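Local coordinates for protein alpha-L-rhamnosidase (Aspergillus terreus, PDB 6GSZ) that probably hydrolyses terminal non-reducing alpha-L-rhamnose residues from alpha-L-rhamnosides and binds calcium, at residues I790-S802 with P808-G820. Residues are numbered along the deposited sequence; the frame is centred on the assembly and turned at random. Where two conformers were deposited one is given.
With CA (calcium ion), chain M.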
loop_
_atom_site.group_PDB
_atom_site.type_symbol
_atom_site.label_atom_id
_atom_site.label_comp_id
_atom_site.label_asym_id
_atom_site.label_seq_id
_atom_site.Cartn_x
_atom_site.Cartn_y
_atom_site.Cartn_z
ATOM N N ILE A 790 19.954 -16.511 3.797
ATOM C CA ILE A 790 20.431 -15.707 4.894
ATOM C C ILE A 790 21.893 -15.382 4.626
ATOM O O ILE A 790 22.782 -16.234 4.899
ATOM C CB ILE A 790 20.215 -16.365 6.264
ATOM C CG1 ILE A 790 18.745 -16.747 6.421
ATOM C CG2 ILE A 790 20.687 -15.412 7.346
ATOM C CD1 ILE A 790 18.368 -17.318 7.756
ATOM N N GLU A 791 22.138 -14.228 4.015
ATOM C CA GLU A 791 23.447 -13.876 3.450
ATOM C C GLU A 791 23.742 -12.426 3.859
ATOM O O GLU A 791 23.631 -11.512 3.056
ATOM C CB GLU A 791 23.448 -14.130 1.925
ATOM C CG GLU A 791 24.775 -13.886 1.200
ATOM C CD GLU A 791 24.790 -14.274 -0.283
ATOM O OE1 GLU A 791 23.805 -14.822 -0.784
ATOM O OE2 GLU A 791 25.761 -14.004 -0.989
ATOM N N VAL A 792 24.111 -12.253 5.138
ATOM C CA VAL A 792 24.507 -10.991 5.667
ATOM C C VAL A 792 25.855 -10.568 5.082
ATOM O O VAL A 792 26.810 -11.349 5.125
ATOM C CB VAL A 792 24.601 -11.010 7.199
ATOM C CG1 VAL A 792 25.275 -9.735 7.711
ATOM C CG2 VAL A 792 23.248 -11.268 7.833
ATOM N N VAL A 793 25.955 -9.344 4.578
ATOM C CA VAL A 793 27.210 -8.772 4.102
ATOM C C VAL A 793 27.546 -7.560 4.958
ATOM O O VAL A 793 27.044 -6.467 4.702
ATOM C CB VAL A 793 27.172 -8.430 2.601
ATOM C CG1 VAL A 793 28.539 -7.963 2.109
ATOM C CG2 VAL A 793 26.696 -9.609 1.763
ATOM N N PRO A 794 28.361 -7.712 6.024
ATOM C CA PRO A 794 28.700 -6.583 6.876
ATOM C C PRO A 794 29.597 -5.606 6.108
ATOM O O PRO A 794 30.273 -5.982 5.165
ATOM C CB PRO A 794 29.437 -7.179 8.091
ATOM C CG PRO A 794 29.683 -8.618 7.765
ATOM C CD PRO A 794 29.015 -8.953 6.446
ATOM N N GLY A 795 29.570 -4.353 6.558
ATOM C CA GLY A 795 30.343 -3.314 5.968
ATOM C C GLY A 795 29.910 -1.980 6.519
ATOM O O GLY A 795 29.159 -1.913 7.480
ATOM N N GLY A 796 30.446 -0.926 5.927
ATOM C CA GLY A 796 30.053 0.424 6.258
ATOM C C GLY A 796 30.338 0.804 7.700
ATOM O O GLY A 796 29.655 1.668 8.259
ATOM N N ASP A 797 31.352 0.190 8.317
ATOM C CA ASP A 797 31.614 0.473 9.751
ATOM C C ASP A 797 30.404 0.164 10.669
ATOM O O ASP A 797 30.377 0.614 11.832
ATOM C CB ASP A 797 32.110 1.908 9.946
ATOM C CG ASP A 797 33.543 2.134 9.472
ATOM O OD1 ASP A 797 34.332 1.192 9.563
ATOM O OD2 ASP A 797 33.862 3.269 9.020
ATOM N N LEU A 798 29.440 -0.658 10.224
ATOM C CA LEU A 798 28.393 -1.135 11.130
ATOM C C LEU A 798 28.992 -2.123 12.129
ATOM O O LEU A 798 29.823 -2.971 11.750
ATOM C CB LEU A 798 27.280 -1.845 10.350
ATOM C CG LEU A 798 26.431 -0.989 9.421
ATOM C CD1 LEU A 798 25.310 -1.823 8.811
ATOM C CD2 LEU A 798 25.866 0.193 10.143
ATOM N N GLN A 799 28.554 -2.023 13.383
ATOM C CA GLN A 799 28.955 -2.930 14.434
ATOM C C GLN A 799 27.885 -4.010 14.657
ATOM O O GLN A 799 28.171 -5.033 15.225
ATOM C CB GLN A 799 29.223 -2.141 15.719
ATOM C CG GLN A 799 30.422 -1.200 15.642
ATOM C CD GLN A 799 30.062 0.256 15.431
ATOM O OE1 GLN A 799 29.185 0.816 16.096
ATOM N NE2 GLN A 799 30.768 0.898 14.508
ATOM N N GLN A 800 26.634 -3.732 14.274
ATOM C CA GLN A 800 25.538 -4.682 14.471
ATOM C C GLN A 800 24.317 -4.283 13.645
ATOM O O GLN A 800 24.173 -3.116 13.270
ATOM C CB GLN A 800 25.089 -4.822 15.916
ATOM C CG GLN A 800 24.725 -3.561 16.637
ATOM C CD GLN A 800 24.219 -3.964 18.008
ATOM O OE1 GLN A 800 23.046 -4.305 18.191
ATOM N NE2 GLN A 800 25.124 -4.034 18.963
ATOM N N ALA A 801 23.459 -5.275 13.371
ATOM C CA ALA A 801 22.153 -4.986 12.772
ATOM C C ALA A 801 21.173 -6.088 13.135
ATOM O O ALA A 801 21.551 -7.251 13.313
ATOM C CB ALA A 801 22.269 -4.836 11.284
ATOM N N SER A 802 19.903 -5.692 13.246
ATOM C CA SER A 802 18.819 -6.596 13.567
ATOM C C SER A 802 17.698 -6.403 12.548
ATOM O O SER A 802 17.177 -5.290 12.363
ATOM C CB SER A 802 18.301 -6.385 14.979
ATOM O OG SER A 802 19.329 -6.588 15.933
ATOM N N PRO A 808 5.038 -15.936 5.680
ATOM C CA PRO A 808 3.819 -16.728 5.766
ATOM C C PRO A 808 3.844 -17.952 6.703
ATOM O O PRO A 808 2.796 -18.533 6.980
ATOM C CB PRO A 808 3.603 -17.129 4.294
ATOM C CG PRO A 808 4.284 -16.066 3.458
ATOM C CD PRO A 808 5.514 -15.786 4.291
ATOM N N TYR A 809 5.039 -18.324 7.183
ATOM C CA TYR A 809 5.264 -19.469 8.074
ATOM C C TYR A 809 5.495 -19.065 9.535
ATOM O O TYR A 809 5.449 -19.946 10.431
ATOM C CB TYR A 809 6.451 -20.295 7.582
ATOM C CG TYR A 809 6.194 -20.820 6.200
ATOM C CD1 TYR A 809 5.569 -22.047 6.023
ATOM C CD2 TYR A 809 6.540 -20.093 5.068
ATOM C CE1 TYR A 809 5.230 -22.510 4.764
ATOM C CE2 TYR A 809 6.222 -20.535 3.802
ATOM C CZ TYR A 809 5.559 -21.750 3.640
ATOM O OH TYR A 809 5.191 -22.205 2.407
ATOM N N GLY A 810 5.821 -17.795 9.782
ATOM C CA GLY A 810 6.284 -17.352 11.069
ATOM C C GLY A 810 7.542 -16.504 10.951
ATOM O O GLY A 810 8.008 -16.160 9.836
ATOM N N MET A 811 8.066 -16.093 12.105
ATOM C CA MET A 811 9.128 -15.106 12.125
ATOM C C MET A 811 10.463 -15.678 11.642
ATOM O O MET A 811 10.909 -16.754 12.097
ATOM C CB MET A 811 9.308 -14.542 13.532
ATOM C CG MET A 811 10.191 -13.313 13.576
ATOM S SD MET A 811 9.493 -11.889 12.703
ATOM C CE MET A 811 8.076 -11.588 13.743
ATOM N N ALA A 812 11.084 -14.961 10.696
ATOM C CA ALA A 812 12.485 -15.122 10.347
ATOM C C ALA A 812 13.248 -13.908 10.865
ATOM O O ALA A 812 12.707 -12.800 10.875
ATOM C CB ALA A 812 12.680 -15.243 8.857
ATOM N N SER A 813 14.492 -14.069 11.293
ATOM C CA SER A 813 15.225 -12.890 11.754
ATOM C C SER A 813 16.712 -13.134 11.673
ATOM O O SER A 813 17.173 -14.293 11.751
ATOM C CB SER A 813 14.851 -12.482 13.163
ATOM O OG SER A 813 15.258 -13.430 14.130
ATOM N N THR A 814 17.455 -12.027 11.620
ATOM C CA THR A 814 18.896 -12.038 11.815
ATOM C C THR A 814 19.248 -10.977 12.859
ATOM O O THR A 814 18.699 -9.883 12.898
ATOM C CB THR A 814 19.656 -11.774 10.511
ATOM O OG1 THR A 814 19.250 -10.498 9.996
ATOM C CG2 THR A 814 19.387 -12.856 9.496
ATOM N N LYS A 815 20.193 -11.318 13.717
ATOM C CA LYS A 815 20.848 -10.379 14.601
ATOM C C LYS A 815 22.338 -10.700 14.511
ATOM O O LYS A 815 22.738 -11.815 14.818
ATOM C CB LYS A 815 20.367 -10.505 16.051
ATOM C CG LYS A 815 21.014 -9.546 17.049
ATOM C CD LYS A 815 20.628 -9.805 18.512
ATOM C CE LYS A 815 20.941 -11.215 18.972
ATOM N NZ LYS A 815 20.579 -11.457 20.392
ATOM N N TRP A 816 23.125 -9.750 14.033
ATOM C CA TRP A 816 24.564 -9.973 13.926
ATOM C C TRP A 816 25.330 -8.822 14.555
ATOM O O TRP A 816 24.826 -7.713 14.700
ATOM C CB TRP A 816 25.014 -10.219 12.483
ATOM C CG TRP A 816 24.756 -9.109 11.519
ATOM C CD1 TRP A 816 23.660 -8.954 10.712
ATOM C CD2 TRP A 816 25.623 -7.995 11.244
ATOM N NE1 TRP A 816 23.801 -7.825 9.954
ATOM C CE2 TRP A 816 24.990 -7.212 10.250
ATOM C CE3 TRP A 816 26.883 -7.594 11.708
ATOM C CZ2 TRP A 816 25.586 -6.081 9.706
ATOM C CZ3 TRP A 816 27.468 -6.461 11.177
ATOM C CH2 TRP A 816 26.812 -5.704 10.199
ATOM N N TRP A 817 26.566 -9.115 14.952
ATOM C CA TRP A 817 27.411 -8.102 15.508
ATOM C C TRP A 817 28.863 -8.493 15.270
ATOM O O TRP A 817 29.174 -9.679 15.004
ATOM C CB TRP A 817 27.097 -7.857 16.999
ATOM C CG TRP A 817 27.363 -9.002 17.936
ATOM C CD1 TRP A 817 28.450 -9.165 18.759
ATOM C CD2 TRP A 817 26.520 -10.137 18.179
ATOM N NE1 TRP A 817 28.350 -10.334 19.470
ATOM C CE2 TRP A 817 27.165 -10.941 19.154
ATOM C CE3 TRP A 817 25.285 -10.561 17.678
ATOM C CZ2 TRP A 817 26.613 -12.133 19.616
ATOM C CZ3 TRP A 817 24.747 -11.747 18.125
ATOM C CH2 TRP A 817 25.407 -12.526 19.077
ATOM N N LEU A 818 29.727 -7.481 15.324
ATOM C CA LEU A 818 31.152 -7.676 15.136
ATOM C C LEU A 818 31.927 -7.290 16.391
ATOM O O LEU A 818 31.566 -6.352 17.078
ATOM C CB LEU A 818 31.635 -6.758 14.016
ATOM C CG LEU A 818 31.097 -7.048 12.630
ATOM C CD1 LEU A 818 31.477 -5.940 11.689
ATOM C CD2 LEU A 818 31.683 -8.334 12.111
ATOM N N ASP A 819 33.068 -7.947 16.591
ATOM C CA ASP A 819 34.057 -7.512 17.584
ATOM C C ASP A 819 35.380 -8.227 17.269
ATOM O O ASP A 819 35.554 -8.729 16.169
ATOM C CB ASP A 819 33.504 -7.720 18.995
ATOM C CG ASP A 819 33.101 -9.148 19.301
ATOM O OD1 ASP A 819 33.758 -10.080 18.752
ATOM O OD2 ASP A 819 32.147 -9.313 20.111
ATOM N N GLY A 820 36.327 -8.222 18.205
ATOM C CA GLY A 820 37.663 -8.858 17.984
ATOM C C GLY A 820 38.364 -8.359 16.716
ATOM O O GLY A 820 38.470 -7.131 16.444
HETATM CA CA CA M . 24.532 -14.492 -3.025
HETATM O O HOH W 1 21.911 -13.892 -3.124
HETATM O O HOH W 2 22.587 -16.243 -2.764
HETATM O O HOH W 3 25.089 -17.032 -2.494
HETATM O O HOH W 4 26.813 -14.971 -3.190
HETATM O O HOH W 5 25.924 -13.272 -4.483
#
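Trp816 is held between the two limbs of 790-802, with Val792 over one face of its indole and the backbone of Gln800 and Ala801 over the opposite face. Val792 CG1 makes a CH-pi contact 3.5 Å from the centroid of the five-membered ring, 18° off its normal. The chi1 of 61° sets Trp816 CG between its own backbone N and carbonyl carbon, folding the ring back over its partner strand, where Ala801 CB lies 3.6 Å from Trp816 NE1. Pro794 CB and Leu798 CB lie 3.7 and 3.9 Å from Trp816 CH2.

Residues 800-802 and 815-817 pair as antiparallel strands of one hairpin. Ala801 and Trp816 exchange two backbone hydrogen bonds, and Leu818 N reaches Gln799 O at 2.9 Å. The other sheet face is looser and faces solvent: Gln800 and Lys815 are exposed and Trp817, stacked on His831, partly so. Glu791 also turns from the hairpin, chelating calcium with both carboxylate oxygens.

Trp816 NE1 donates to Ile775 O at the end of helix 768-775, which Leu798 and Ala801 touch through apolar contacts. The indole's buried N-H is thus satisfied, and the ring can lie among apolar groups at little polar cost.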